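Local atomic coordinates of putative tetR-family transcriptional regulatory protein (Streptomyces coelicolor, PDB entry 2DG8), a protein that probably binds DNA as a dimeric, TetR-family transcriptional regulator, with an N-terminal helix-turn-helix domain and a larger helical C-terminal domain. Residues E12-A17 with T47-G52; L19-E24 with A28-R33; V69-E74 with H94-D99; A90-E95 with A149-L154; H134-K137 with T143-Q146. All coordinates share one frame; numbering follows the deposited sequence.

Contact 1: residues E12-A17 with T47-G52; sequences ERILAA and TYHFTG
The ring of Phe50 reaches across to helix 10-25 and ends between the side chains of Ile14 and Leu15. Its far carbons do the touching. Phe50 CE2 lies 3.6 Å from Ile14 CG2, and Phe50 CZ lies 3.7 Å from Leu15 CD2. The same Leu15 methyl also meets the next ring carbon, with Leu15 CD2 3.8 Å from Phe50 CE1. Both aliphatic groups approach the ring at a slant. Phe50 has CG anti to its carbonyl carbon (chi1 -61°), which sends the ring towards the helix. Ile14 and Phe50 run past each other in opposite directions. In Ile14 the two branches divide the work. CG2 stands anti to the backbone N and serves Phe50, while the longer branch carries Ile14 CD1 to 4.0 Å from His49 CD2. His49 is also flanked by its neighbour Tyr48, whose CD2 sits 3.6 Å above the centre of the imidazole plane. This packing belongs to the helix-turn-helix domain of the TetR family. Helix 44-49 is the second helix of that motif, the one that usually reads DNA in relatives, and Phe50 is the first residue beyond it. Replacing Phe50 with an alanine would probably open a gap beside Ile14 and Leu15 and leave the end of helix 44-49 less firmly held against helix 10-25. Arg11 joins the two parts by polar means as well. Its guanidinium makes a cation-pi contact with Phe50, and its NH1 hydrogen bonds to His49 O.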
# COMPACT_ATOMS: atom_id res chain seq x y z
N GLU A 12 -12.45 -12.49 21.52
CA GLU A 12 -11.94 -11.16 21.17
C GLU A 12 -10.44 -11.09 21.43
O GLU A 12 -9.69 -10.49 20.66
CB GLU A 12 -12.63 -10.07 22.01
CG GLU A 12 -14.16 -10.01 21.88
CD GLU A 12 -14.76 -8.83 22.64
OE1 GLU A 12 -16.00 -8.65 22.59
OE2 GLU A 12 -14.00 -8.07 23.28
N ARG A 13 -10.01 -11.70 22.53
CA ARG A 13 -8.59 -11.68 22.88
C ARG A 13 -7.78 -12.46 21.86
O ARG A 13 -6.64 -12.11 21.57
CB ARG A 13 -8.38 -12.29 24.27
CG ARG A 13 -7.37 -11.53 25.12
CD ARG A 13 -7.24 -12.16 26.49
NE ARG A 13 -8.54 -12.30 27.14
CZ ARG A 13 -9.00 -13.44 27.66
NH1 ARG A 13 -10.19 -13.48 28.23
NH2 ARG A 13 -8.25 -14.53 27.60
N ILE A 14 -8.38 -13.50 21.31
CA ILE A 14 -7.68 -14.30 20.32
C ILE A 14 -7.45 -13.45 19.08
O ILE A 14 -6.36 -13.46 18.50
CB ILE A 14 -8.47 -15.57 19.97
CG1 ILE A 14 -8.43 -16.54 21.16
CG2 ILE A 14 -7.89 -16.23 18.72
CD1 ILE A 14 -9.34 -17.75 21.04
N LEU A 15 -8.48 -12.70 18.68
CA LEU A 15 -8.38 -11.84 17.50
C LEU A 15 -7.30 -10.78 17.67
O LEU A 15 -6.51 -10.54 16.76
CB LEU A 15 -9.73 -11.17 17.22
CG LEU A 15 -10.82 -12.12 16.71
CD1 LEU A 15 -12.12 -11.37 16.56
CD2 LEU A 15 -10.40 -12.73 15.37
N ALA A 16 -7.27 -10.16 18.85
CA ALA A 16 -6.29 -9.13 19.14
C ALA A 16 -4.86 -9.69 19.09
O ALA A 16 -3.97 -9.07 18.52
CB ALA A 16 -6.56 -8.52 20.52
N ALA A 17 -4.66 -10.86 19.69
CA ALA A 17 -3.35 -11.50 19.72
C ALA A 17 -2.90 -11.84 18.30
O ALA A 17 -1.70 -11.80 17.98
CB ALA A 17 -3.41 -12.77 20.57
N THR A 47 -9.35 -23.71 17.98
CA THR A 47 -10.30 -24.46 17.16
C THR A 47 -11.70 -24.53 17.77
O THR A 47 -12.65 -24.97 17.12
CB THR A 47 -9.77 -25.87 16.90
OG1 THR A 47 -9.43 -26.49 18.15
CG2 THR A 47 -8.54 -25.82 16.02
N TYR A 48 -11.84 -24.11 19.01
CA TYR A 48 -13.16 -24.11 19.64
C TYR A 48 -13.96 -22.94 19.04
O TYR A 48 -15.15 -23.06 18.74
CB TYR A 48 -13.04 -23.92 21.15
CG TYR A 48 -14.38 -23.86 21.85
CD1 TYR A 48 -14.93 -24.99 22.45
CD2 TYR A 48 -15.13 -22.68 21.85
CE1 TYR A 48 -16.19 -24.96 23.03
CE2 TYR A 48 -16.40 -22.64 22.43
CZ TYR A 48 -16.92 -23.78 23.02
OH TYR A 48 -18.17 -23.74 23.57
N HIS A 49 -13.27 -21.81 18.88
CA HIS A 49 -13.88 -20.58 18.38
C HIS A 49 -13.77 -20.32 16.89
O HIS A 49 -14.56 -19.58 16.33
CB HIS A 49 -13.26 -19.38 19.10
CG HIS A 49 -13.57 -19.33 20.56
ND1 HIS A 49 -14.80 -18.91 21.04
CD2 HIS A 49 -12.84 -19.67 21.64
CE1 HIS A 49 -14.80 -19.00 22.36
NE2 HIS A 49 -13.62 -19.45 22.75
N PHE A 50 -12.78 -20.93 16.24
CA PHE A 50 -12.58 -20.69 14.81
C PHE A 50 -12.51 -21.96 13.98
O PHE A 50 -11.82 -22.92 14.34
CB PHE A 50 -11.31 -19.86 14.62
CG PHE A 50 -11.37 -18.52 15.28
CD1 PHE A 50 -11.94 -17.43 14.63
CD2 PHE A 50 -10.89 -18.35 16.58
CE1 PHE A 50 -12.04 -16.19 15.27
CE2 PHE A 50 -10.99 -17.11 17.22
CZ PHE A 50 -11.56 -16.03 16.56
N THR A 51 -13.20 -21.95 12.84
CA THR A 51 -13.23 -23.10 11.95
C THR A 51 -11.89 -23.36 11.29
O THR A 51 -11.61 -24.48 10.86
CB THR A 51 -14.30 -22.92 10.84
OG1 THR A 51 -13.94 -21.81 10.00
CG2 THR A 51 -15.66 -22.66 11.46
N GLY A 52 -11.06 -22.33 11.21
CA GLY A 52 -9.76 -22.48 10.59
C GLY A 52 -9.04 -21.14 10.54
O GLY A 52 -9.60 -20.12 10.97

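Contact 2: residues L19-E24 with A28-R33; sequences LDLIAE and ARVSHR
Leu21 and Ile22 of helix 10-25 pack against Val30, in the connection that leads into helix 32-39. Within the TetR-type DNA-binding domain, this joins the first helix to the start of the helix-turn-helix motif. Val30 CG2 is the shared atom. It lies 3.5 Å from Ile22 CG1 and 3.7 Å from Leu21 CD1, so one methyl touches two neighbouring side chains of the helix. Val30 CG2 also has Ile22 CD1 at 4.0 Å. The Ile22 and Val30 side chains cross obliquely. Leu21 carries CG anti to its backbone N (chi1 -177°), and this extends CD1 towards the incoming chain. There Leu21 CD1 rests on backbone as well as side chain: Val30 CA is 3.7 Å away, and Arg29 O is 3.6 Å away. The contacts are all van der Waals in kind.

The next shell fixes these pieces. Ile35 of helix 32-39 touches Val30, and Leu57 and Phe61 of helix 53-77 pack on Ile22. The Arg29 side chain sets out toward helix 10-25, but its charged end leads away and forms a salt bridge through NE with Glu25. The C-terminal part of helix 10-25 also faces the dimer partner, where Arg116 of the second subunit hydrogen bonds to Ile22 O and Ala23 O. Ser31, directly after Val30, sets the start of helix 32-39. It occupies the N-cap position, and its OG accepts a hydrogen bond from Arg34 N.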
# COMPACT_ATOMS: atom_id res chain seq x y z
N LEU A 19 -3.67 -10.12 15.63
CA LEU A 19 -3.29 -8.83 15.06
C LEU A 19 -1.90 -8.44 15.57
O LEU A 19 -1.05 -8.03 14.80
CB LEU A 19 -4.33 -7.76 15.44
CG LEU A 19 -5.24 -7.16 14.36
CD1 LEU A 19 -5.31 -8.02 13.11
CD2 LEU A 19 -6.61 -6.96 14.97
N ASP A 20 -1.68 -8.58 16.88
CA ASP A 20 -0.39 -8.28 17.48
C ASP A 20 0.68 -9.12 16.76
O ASP A 20 1.71 -8.59 16.33
CB ASP A 20 -0.37 -8.67 18.97
CG ASP A 20 -1.19 -7.73 19.84
OD1 ASP A 20 -1.43 -8.09 21.02
OD2 ASP A 20 -1.60 -6.65 19.37
N LEU A 21 0.43 -10.42 16.66
CA LEU A 21 1.35 -11.35 16.01
C LEU A 21 1.69 -10.92 14.58
O LEU A 21 2.86 -10.83 14.22
CB LEU A 21 0.75 -12.76 16.02
CG LEU A 21 1.56 -13.95 15.45
CD1 LEU A 21 1.64 -13.86 13.94
CD2 LEU A 21 2.95 -13.96 16.07
N ILE A 22 0.67 -10.66 13.76
CA ILE A 22 0.91 -10.25 12.38
C ILE A 22 1.73 -8.96 12.33
O ILE A 22 2.70 -8.85 11.58
CB ILE A 22 -0.43 -10.06 11.61
CG1 ILE A 22 -1.13 -11.42 11.46
CG2 ILE A 22 -0.17 -9.46 10.22
CD1 ILE A 22 -2.50 -11.32 10.81
N ALA A 23 1.34 -7.97 13.14
CA ALA A 23 2.04 -6.69 13.17
C ALA A 23 3.52 -6.85 13.54
O ALA A 23 4.39 -6.27 12.91
CB ALA A 23 1.36 -5.75 14.15
N GLU A 24 3.79 -7.65 14.56
CA GLU A 24 5.15 -7.86 15.03
C GLU A 24 6.02 -8.83 14.22
O GLU A 24 7.15 -8.49 13.87
CB GLU A 24 5.13 -8.34 16.48
CG GLU A 24 4.60 -7.32 17.48
CD GLU A 24 4.45 -7.89 18.88
OE1 GLU A 24 5.42 -8.50 19.39
OE2 GLU A 24 3.36 -7.73 19.48
N ALA A 28 3.24 -14.68 7.72
CA ALA A 28 3.72 -16.07 7.65
C ALA A 28 3.92 -16.74 9.01
O ALA A 28 3.92 -17.96 9.11
CB ALA A 28 5.01 -16.13 6.83
N ARG A 29 4.10 -15.93 10.06
CA ARG A 29 4.31 -16.46 11.40
C ARG A 29 3.01 -16.78 12.13
O ARG A 29 3.02 -17.16 13.30
CB ARG A 29 5.13 -15.47 12.22
CG ARG A 29 6.59 -15.41 11.82
CD ARG A 29 7.37 -16.57 12.41
NE ARG A 29 7.54 -16.43 13.86
CZ ARG A 29 8.23 -17.27 14.62
NH1 ARG A 29 8.32 -17.06 15.93
NH2 ARG A 29 8.84 -18.32 14.08
N VAL A 30 1.88 -16.60 11.45
CA VAL A 30 0.59 -16.89 12.07
C VAL A 30 0.42 -18.38 12.33
O VAL A 30 0.52 -19.19 11.42
CB VAL A 30 -0.60 -16.41 11.20
CG1 VAL A 30 -1.91 -16.98 11.75
CG2 VAL A 30 -0.67 -14.88 11.18
N SER A 31 0.16 -18.74 13.58
CA SER A 31 -0.07 -20.14 13.92
C SER A 31 -0.89 -20.20 15.19
O SER A 31 -0.84 -19.30 16.03
CB SER A 31 1.25 -20.90 14.12
OG SER A 31 1.81 -20.67 15.40
N HIS A 32 -1.67 -21.27 15.30
CA HIS A 32 -2.53 -21.50 16.45
C HIS A 32 -1.78 -21.47 17.77
O HIS A 32 -2.25 -20.86 18.74
CB HIS A 32 -3.24 -22.84 16.28
CG HIS A 32 -4.42 -22.78 15.36
ND1 HIS A 32 -4.76 -23.81 14.51
CD2 HIS A 32 -5.34 -21.81 15.17
CE1 HIS A 32 -5.84 -23.47 13.83
NE2 HIS A 32 -6.21 -22.26 14.21
N ARG A 33 -0.63 -22.12 17.83
CA ARG A 33 0.15 -22.16 19.06
C ARG A 33 0.67 -20.79 19.49
O ARG A 33 0.53 -20.40 20.66
CB ARG A 33 1.32 -23.13 18.92
CG ARG A 33 1.03 -24.53 19.45
CD ARG A 33 1.33 -25.61 18.42
NE ARG A 33 2.65 -25.43 17.81
CZ ARG A 33 3.19 -26.28 16.94
NH1 ARG A 33 2.54 -27.37 16.58
NH2 ARG A 33 4.39 -26.03 16.42

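Contact 3: residues V69-E74 with H94-D99; sequences VAVFDE and HELSED
Leu96 meets both Val71 and Phe72, one methyl to each. These apolar contacts join helix 53-77, which runs on from the DNA-binding domain, to helix 82-98 of the C-terminal domain in the TetR-type fold. The two short segments run roughly antiparallel, at 147°, with their axes 11.8 Å apart at closest approach. Leu96 CD1 lies 3.9 Å from Phe72 CE2, and the two side chains cross at about a right angle. The Phe72 side chain leaves its helix pointing away from the 94-99 segment, yet its ring swings back far enough to touch. Leu96 CD2 is 4.2 Å from Val71 CG1, where the side chains slide past each other. Ile151 and Asp148 of helix 141-159 add further packing around Phe72.

A mixed contact lies beside this. Val71 CG1, anti to the valine's own backbone N (chi1 176°), reaches to 3.9 Å from Glu95 OE2. The extended glutamate chain brings its carboxylate alongside that methyl.

The polar bonds stay within helix 82-98 or reach other helices. Ser97 OG donates to His94 O at 3.1 Å, from a position tilted 33° out of the carbonyl plane. Ser97 OG also bonds to Arg158. No hydrogen bond or salt bridge spans the two segments. The carboxylates of Glu74 and Glu95, near but not touching, would if anything repel, so attraction here probably rests on the Leu96 packing.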
# COMPACT_ATOMS: atom_id res chain seq x y z
N VAL A 69 -11.77 2.48 10.05
CA VAL A 69 -13.00 3.10 9.57
C VAL A 69 -13.50 4.06 10.65
O VAL A 69 -14.00 5.14 10.35
CB VAL A 69 -14.09 2.04 9.29
CG1 VAL A 69 -15.47 2.69 9.21
CG2 VAL A 69 -13.77 1.32 7.98
N ALA A 70 -13.35 3.65 11.90
CA ALA A 70 -13.79 4.48 13.01
C ALA A 70 -12.92 5.72 13.09
O ALA A 70 -13.36 6.77 13.56
CB ALA A 70 -13.70 3.69 14.31
N VAL A 71 -11.67 5.61 12.64
CA VAL A 71 -10.77 6.75 12.66
C VAL A 71 -11.30 7.78 11.67
O VAL A 71 -11.18 8.98 11.89
CB VAL A 71 -9.33 6.36 12.28
CG1 VAL A 71 -8.46 7.60 12.22
CG2 VAL A 71 -8.77 5.39 13.32
N PHE A 72 -11.88 7.29 10.57
CA PHE A 72 -12.46 8.17 9.57
C PHE A 72 -13.66 8.86 10.21
O PHE A 72 -13.84 10.07 10.07
CB PHE A 72 -12.92 7.35 8.35
CG PHE A 72 -11.84 7.15 7.31
CD1 PHE A 72 -12.01 7.63 6.02
CD2 PHE A 72 -10.65 6.50 7.63
CE1 PHE A 72 -11.01 7.46 5.05
CE2 PHE A 72 -9.65 6.32 6.67
CZ PHE A 72 -9.82 6.81 5.38
N ASP A 73 -14.45 8.08 10.93
CA ASP A 73 -15.63 8.60 11.61
C ASP A 73 -15.24 9.66 12.63
O ASP A 73 -15.88 10.70 12.74
CB ASP A 73 -16.38 7.48 12.31
CG ASP A 73 -17.67 7.96 12.93
OD1 ASP A 73 -18.24 7.22 13.77
OD2 ASP A 73 -18.13 9.06 12.57
N GLU A 74 -14.19 9.37 13.40
CA GLU A 74 -13.72 10.30 14.41
C GLU A 74 -13.41 11.68 13.82
O GLU A 74 -13.83 12.71 14.36
CB GLU A 74 -12.47 9.76 15.10
CG GLU A 74 -12.02 10.59 16.30
CD GLU A 74 -10.64 10.20 16.82
OE1 GLU A 74 -10.41 9.00 17.08
OE2 GLU A 74 -9.79 11.10 16.97
N HIS A 94 -2.46 12.82 7.92
CA HIS A 94 -1.24 12.89 8.71
C HIS A 94 -1.25 11.91 9.89
O HIS A 94 -0.24 11.28 10.19
CB HIS A 94 -0.98 14.33 9.16
CG HIS A 94 -0.48 15.21 8.05
ND1 HIS A 94 0.68 15.95 8.15
CD2 HIS A 94 -0.94 15.40 6.79
CE1 HIS A 94 0.91 16.55 7.01
NE2 HIS A 94 -0.05 16.24 6.16
N GLU A 95 -2.39 11.76 10.53
CA GLU A 95 -2.47 10.82 11.65
C GLU A 95 -2.22 9.38 11.17
O GLU A 95 -1.45 8.65 11.76
CB GLU A 95 -3.83 10.92 12.34
CG GLU A 95 -3.96 9.98 13.52
CD GLU A 95 -5.29 10.12 14.25
OE1 GLU A 95 -5.75 11.27 14.44
OE2 GLU A 95 -5.86 9.08 14.65
N LEU A 96 -2.87 8.99 10.07
CA LEU A 96 -2.71 7.64 9.55
C LEU A 96 -1.31 7.35 9.03
O LEU A 96 -0.87 6.21 9.04
CB LEU A 96 -3.70 7.37 8.41
CG LEU A 96 -5.21 7.40 8.63
CD1 LEU A 96 -5.89 7.36 7.25
CD2 LEU A 96 -5.66 6.22 9.48
N SER A 97 -0.62 8.38 8.55
CA SER A 97 0.72 8.18 8.02
C SER A 97 1.82 8.12 9.06
O SER A 97 2.89 7.58 8.78
CB SER A 97 1.06 9.28 7.00
OG SER A 97 1.31 10.52 7.64
N GLU A 98 1.59 8.65 10.26
CA GLU A 98 2.68 8.65 11.24
C GLU A 98 2.40 8.33 12.70
O GLU A 98 3.34 8.14 13.47
CB GLU A 98 3.40 10.00 11.19
CG GLU A 98 2.50 11.21 11.31
CD GLU A 98 3.27 12.52 11.29
OE1 GLU A 98 4.12 12.71 10.39
OE2 GLU A 98 3.02 13.37 12.17
N ASP A 99 1.13 8.26 13.10
CA ASP A 99 0.83 8.00 14.49
C ASP A 99 1.02 6.58 14.98
O ASP A 99 1.49 6.37 16.08
CB ASP A 99 -0.59 8.48 14.82
CG ASP A 99 -0.67 10.00 14.94
OD1 ASP A 99 -1.76 10.52 15.26
OD2 ASP A 99 0.35 10.68 14.71

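Contact 4: residues A90-E95 with A149-L154; sequences ADLVHE and ALIEGL
Val93 points at helix 141-159 and places its two methyls on different residues. Val93 CG2 lies 4.0 Å from Ile151 CG2, while Val93 CG1 lies 3.9 Å from Leu154 CB. Val93 CG1 stands anti to its own backbone N (chi1 164°), which spreads the pair across one turn of the opposite helix. Both partners meet the valine at a slant. Ile151 presents its CG2 branch to Val93, and its longer branch brings Ile151 CD1 to 4.5 Å from Leu92 CD1, a looser touch. The backbones come near enough for this short valine to reach: Val93 CA and Ile151 CA are 6.1 Å apart. The segments cross at 36° with their axes 9.5 Å apart. They lie in the TetR C-terminal domain, where helix 141-159 also contributes to the dimer interface. Leu150 meets Leu150 of the second subunit, and Leu154 meets Ala149 of that subunit, consistent with the helix-bundle dimers of this family. With an alanine at Val93, both methyl contacts would go, and Ile151 and Leu154 would probably lose their close packing with helix 82-98. One turn earlier, Ala90 packs on Leu171 of helix 167-177.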
# COMPACT_ATOMS: atom_id res chain seq x y z
N ALA A 90 -7.25 16.30 6.09
CA ALA A 90 -5.81 16.54 6.16
C ALA A 90 -5.31 15.93 7.45
O ALA A 90 -4.25 15.29 7.48
CB ALA A 90 -5.51 18.05 6.11
N ASP A 91 -6.07 16.14 8.52
CA ASP A 91 -5.72 15.61 9.83
C ASP A 91 -5.68 14.10 9.77
O ASP A 91 -4.79 13.46 10.33
CB ASP A 91 -6.76 16.04 10.87
CG ASP A 91 -6.73 17.53 11.14
OD1 ASP A 91 -7.70 18.04 11.74
OD2 ASP A 91 -5.74 18.18 10.77
N LEU A 92 -6.66 13.53 9.08
CA LEU A 92 -6.77 12.08 8.94
C LEU A 92 -5.52 11.54 8.25
O LEU A 92 -4.92 10.57 8.70
CB LEU A 92 -8.00 11.74 8.11
CG LEU A 92 -8.87 10.52 8.41
CD1 LEU A 92 -9.71 10.24 7.17
CD2 LEU A 92 -8.04 9.31 8.77
N VAL A 93 -5.15 12.16 7.13
CA VAL A 93 -3.99 11.73 6.37
C VAL A 93 -2.71 11.74 7.19
O VAL A 93 -1.95 10.78 7.15
CB VAL A 93 -3.78 12.62 5.12
CG1 VAL A 93 -2.37 12.41 4.57
CG2 VAL A 93 -4.81 12.27 4.06
N HIS A 94 -2.46 12.82 7.92
CA HIS A 94 -1.24 12.89 8.71
C HIS A 94 -1.25 11.91 9.89
O HIS A 94 -0.24 11.28 10.19
CB HIS A 94 -0.98 14.33 9.16
CG HIS A 94 -0.48 15.21 8.05
ND1 HIS A 94 0.68 15.95 8.15
CD2 HIS A 94 -0.94 15.40 6.79
CE1 HIS A 94 0.91 16.55 7.01
NE2 HIS A 94 -0.05 16.24 6.16
N GLU A 95 -2.39 11.76 10.53
CA GLU A 95 -2.47 10.82 11.65
C GLU A 95 -2.22 9.38 11.17
O GLU A 95 -1.45 8.65 11.76
CB GLU A 95 -3.83 10.92 12.34
CG GLU A 95 -3.96 9.98 13.52
CD GLU A 95 -5.29 10.12 14.25
OE1 GLU A 95 -5.75 11.27 14.44
OE2 GLU A 95 -5.86 9.08 14.65
N ALA A 149 -9.18 7.58 -2.77
CA ALA A 149 -7.96 7.13 -3.42
C ALA A 149 -6.82 8.10 -3.14
O ALA A 149 -5.66 7.70 -3.04
CB ALA A 149 -8.17 7.01 -4.93
N LEU A 150 -7.14 9.39 -3.02
CA LEU A 150 -6.12 10.40 -2.74
C LEU A 150 -5.61 10.19 -1.31
O LEU A 150 -4.40 10.18 -1.07
CB LEU A 150 -6.68 11.82 -2.88
CG LEU A 150 -5.71 12.97 -2.57
CD1 LEU A 150 -4.53 12.92 -3.54
CD2 LEU A 150 -6.43 14.32 -2.68
N ILE A 151 -6.54 10.04 -0.38
CA ILE A 151 -6.19 9.83 1.02
C ILE A 151 -5.26 8.62 1.13
O ILE A 151 -4.25 8.65 1.85
CB ILE A 151 -7.47 9.58 1.88
CG1 ILE A 151 -8.26 10.89 2.01
CG2 ILE A 151 -7.10 9.04 3.26
CD1 ILE A 151 -9.57 10.75 2.74
N GLU A 152 -5.60 7.57 0.39
CA GLU A 152 -4.81 6.35 0.39
C GLU A 152 -3.38 6.66 -0.06
O GLU A 152 -2.41 6.28 0.60
CB GLU A 152 -5.43 5.33 -0.57
CG GLU A 152 -4.80 3.96 -0.52
CD GLU A 152 -5.27 3.16 0.68
OE1 GLU A 152 -6.50 2.97 0.82
OE2 GLU A 152 -4.42 2.73 1.48
N GLY A 153 -3.26 7.34 -1.19
CA GLY A 153 -1.96 7.68 -1.74
C GLY A 153 -1.13 8.67 -0.93
O GLY A 153 0.09 8.49 -0.81
N LEU A 154 -1.76 9.71 -0.40
CA LEU A 154 -1.05 10.71 0.40
C LEU A 154 -0.52 10.08 1.68
O LEU A 154 0.60 10.34 2.10
CB LEU A 154 -1.98 11.89 0.76
CG LEU A 154 -2.35 12.89 -0.34
CD1 LEU A 154 -3.43 13.86 0.15
CD2 LEU A 154 -1.12 13.66 -0.77

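Contact 5: residues H134-K137 with T143-Q146; sequences HLEK and TARQ
Leu135 and Ala144 bring their CA atoms to 5.5 Å, where the chain leaves helix 121-135 and soon enters helix 141-159. An alanine side chain permits such a close approach. Ala144 CB points at the other segment and meets two residues in turn. Glu136 CG is 3.6 Å from Ala144 CB, and Leu135 CB is 4.0 Å from it. The glutamate is touched only along its aliphatic part. Its CG is anti to the carbonyl carbon (chi1 -66°), and the chain then runs on extended, carrying the carboxylate away from the alanine methyl. Leu135 makes a further contact with the backbone, as its CD2 lies 3.5 Å from Ala144 O. This is a short helix-loop-helix connection in the C-terminal domain of a TetR-type regulator. Two hydrogen bonds mark the turn. Lys137 N makes a weak hydrogen bond to His134 O near the end of helix 121-135. At the start of the next helix, Thr143 N donates a hydrogen bond to Asp140 OD1. Beyond the contact, Leu135 also packs on Leu76 of helix 53-77 and on Asp148. Charge plays little part between the two segments: Glu136 OE1 and Arg145 NH2 are 6.8 Å apart, too far for a salt bridge. Thr143 and Gln146 pack against Arg176 of the second subunit, and Arg145 against Leu169 of that subunit.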
# COMPACT_ATOMS: atom_id res chain seq x y z
N HIS A 134 -18.57 7.53 5.22
CA HIS A 134 -18.28 8.72 6.03
C HIS A 134 -17.85 9.91 5.18
O HIS A 134 -18.09 11.05 5.55
CB HIS A 134 -17.20 8.42 7.06
CG HIS A 134 -17.60 7.36 8.05
ND1 HIS A 134 -17.13 6.07 7.99
CD2 HIS A 134 -18.47 7.40 9.08
CE1 HIS A 134 -17.69 5.36 8.95
NE2 HIS A 134 -18.51 6.14 9.62
N LEU A 135 -17.22 9.63 4.05
CA LEU A 135 -16.76 10.69 3.17
C LEU A 135 -17.97 11.32 2.48
O LEU A 135 -18.02 12.53 2.26
CB LEU A 135 -15.79 10.13 2.13
CG LEU A 135 -14.30 10.48 2.10
CD1 LEU A 135 -13.73 10.92 3.45
CD2 LEU A 135 -13.60 9.27 1.57
N GLU A 136 -18.95 10.48 2.15
CA GLU A 136 -20.15 10.96 1.48
C GLU A 136 -21.07 11.77 2.38
O GLU A 136 -22.11 12.25 1.93
CB GLU A 136 -20.93 9.79 0.87
CG GLU A 136 -20.19 9.10 -0.25
CD GLU A 136 -21.02 8.02 -0.89
OE1 GLU A 136 -20.45 7.21 -1.65
OE2 GLU A 136 -22.24 7.99 -0.64
N LYS A 137 -20.69 11.93 3.64
CA LYS A 137 -21.50 12.73 4.55
C LYS A 137 -21.18 14.20 4.27
O LYS A 137 -21.85 15.10 4.79
CB LYS A 137 -21.18 12.40 6.01
CG LYS A 137 -21.66 11.03 6.45
CD LYS A 137 -21.32 10.79 7.92
CE LYS A 137 -21.62 9.35 8.34
NZ LYS A 137 -21.25 9.12 9.77
N THR A 143 -16.80 12.38 -5.96
CA THR A 143 -15.63 13.00 -5.35
C THR A 143 -15.18 12.18 -4.15
O THR A 143 -13.98 12.03 -3.89
CB THR A 143 -15.92 14.45 -4.91
OG1 THR A 143 -16.73 14.45 -3.73
CG2 THR A 143 -16.65 15.19 -6.01
N ALA A 144 -16.15 11.63 -3.42
CA ALA A 144 -15.83 10.81 -2.25
C ALA A 144 -14.95 9.63 -2.66
O ALA A 144 -14.05 9.24 -1.92
CB ALA A 144 -17.11 10.31 -1.60
N ARG A 145 -15.22 9.07 -3.84
CA ARG A 145 -14.43 7.94 -4.33
C ARG A 145 -13.04 8.42 -4.74
O ARG A 145 -12.03 7.78 -4.42
CB ARG A 145 -15.13 7.27 -5.51
CG ARG A 145 -14.41 6.02 -6.00
CD ARG A 145 -15.21 5.28 -7.07
NE ARG A 145 -16.34 4.54 -6.52
CZ ARG A 145 -16.32 3.25 -6.19
NH1 ARG A 145 -15.21 2.54 -6.35
NH2 ARG A 145 -17.41 2.66 -5.72
N GLN A 146 -12.99 9.53 -5.47
CA GLN A 146 -11.70 10.08 -5.90
C GLN A 146 -10.89 10.48 -4.66
O GLN A 146 -9.67 10.25 -4.60
CB GLN A 146 -11.92 11.31 -6.79
CG GLN A 146 -12.80 11.05 -8.01
CD GLN A 146 -13.12 12.32 -8.80
OE1 GLN A 146 -14.19 12.42 -9.41
NE2 GLN A 146 -12.20 13.28 -8.80

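Overall arrangement
Contacts 1 and 2 lie in the DNA-binding domain and share helix 10-25. Contact 2 is nested within the loop closed by contact 1, their centres 12 Å apart. Both are partly buried. Contacts 3, 4 and 5 gather in the helical bundle away from the DNA-binding domain. In contact 4 every touching residue is buried, and all are aliphatic. It shares helix 82-98 with contact 3 and helix 141-159 with contact 5. Contact 3 is partly buried and adds a carboxylate; contact 5 mixes buried residues with an exposed glutamate. Contacts 1 and 3 set aromatic rings against aliphatic groups; the touching residues of contacts 2, 4 and 5 include none. Contacts 1 and 4 lie on opposite sides of the chain's centre, 32 Å apart between centres.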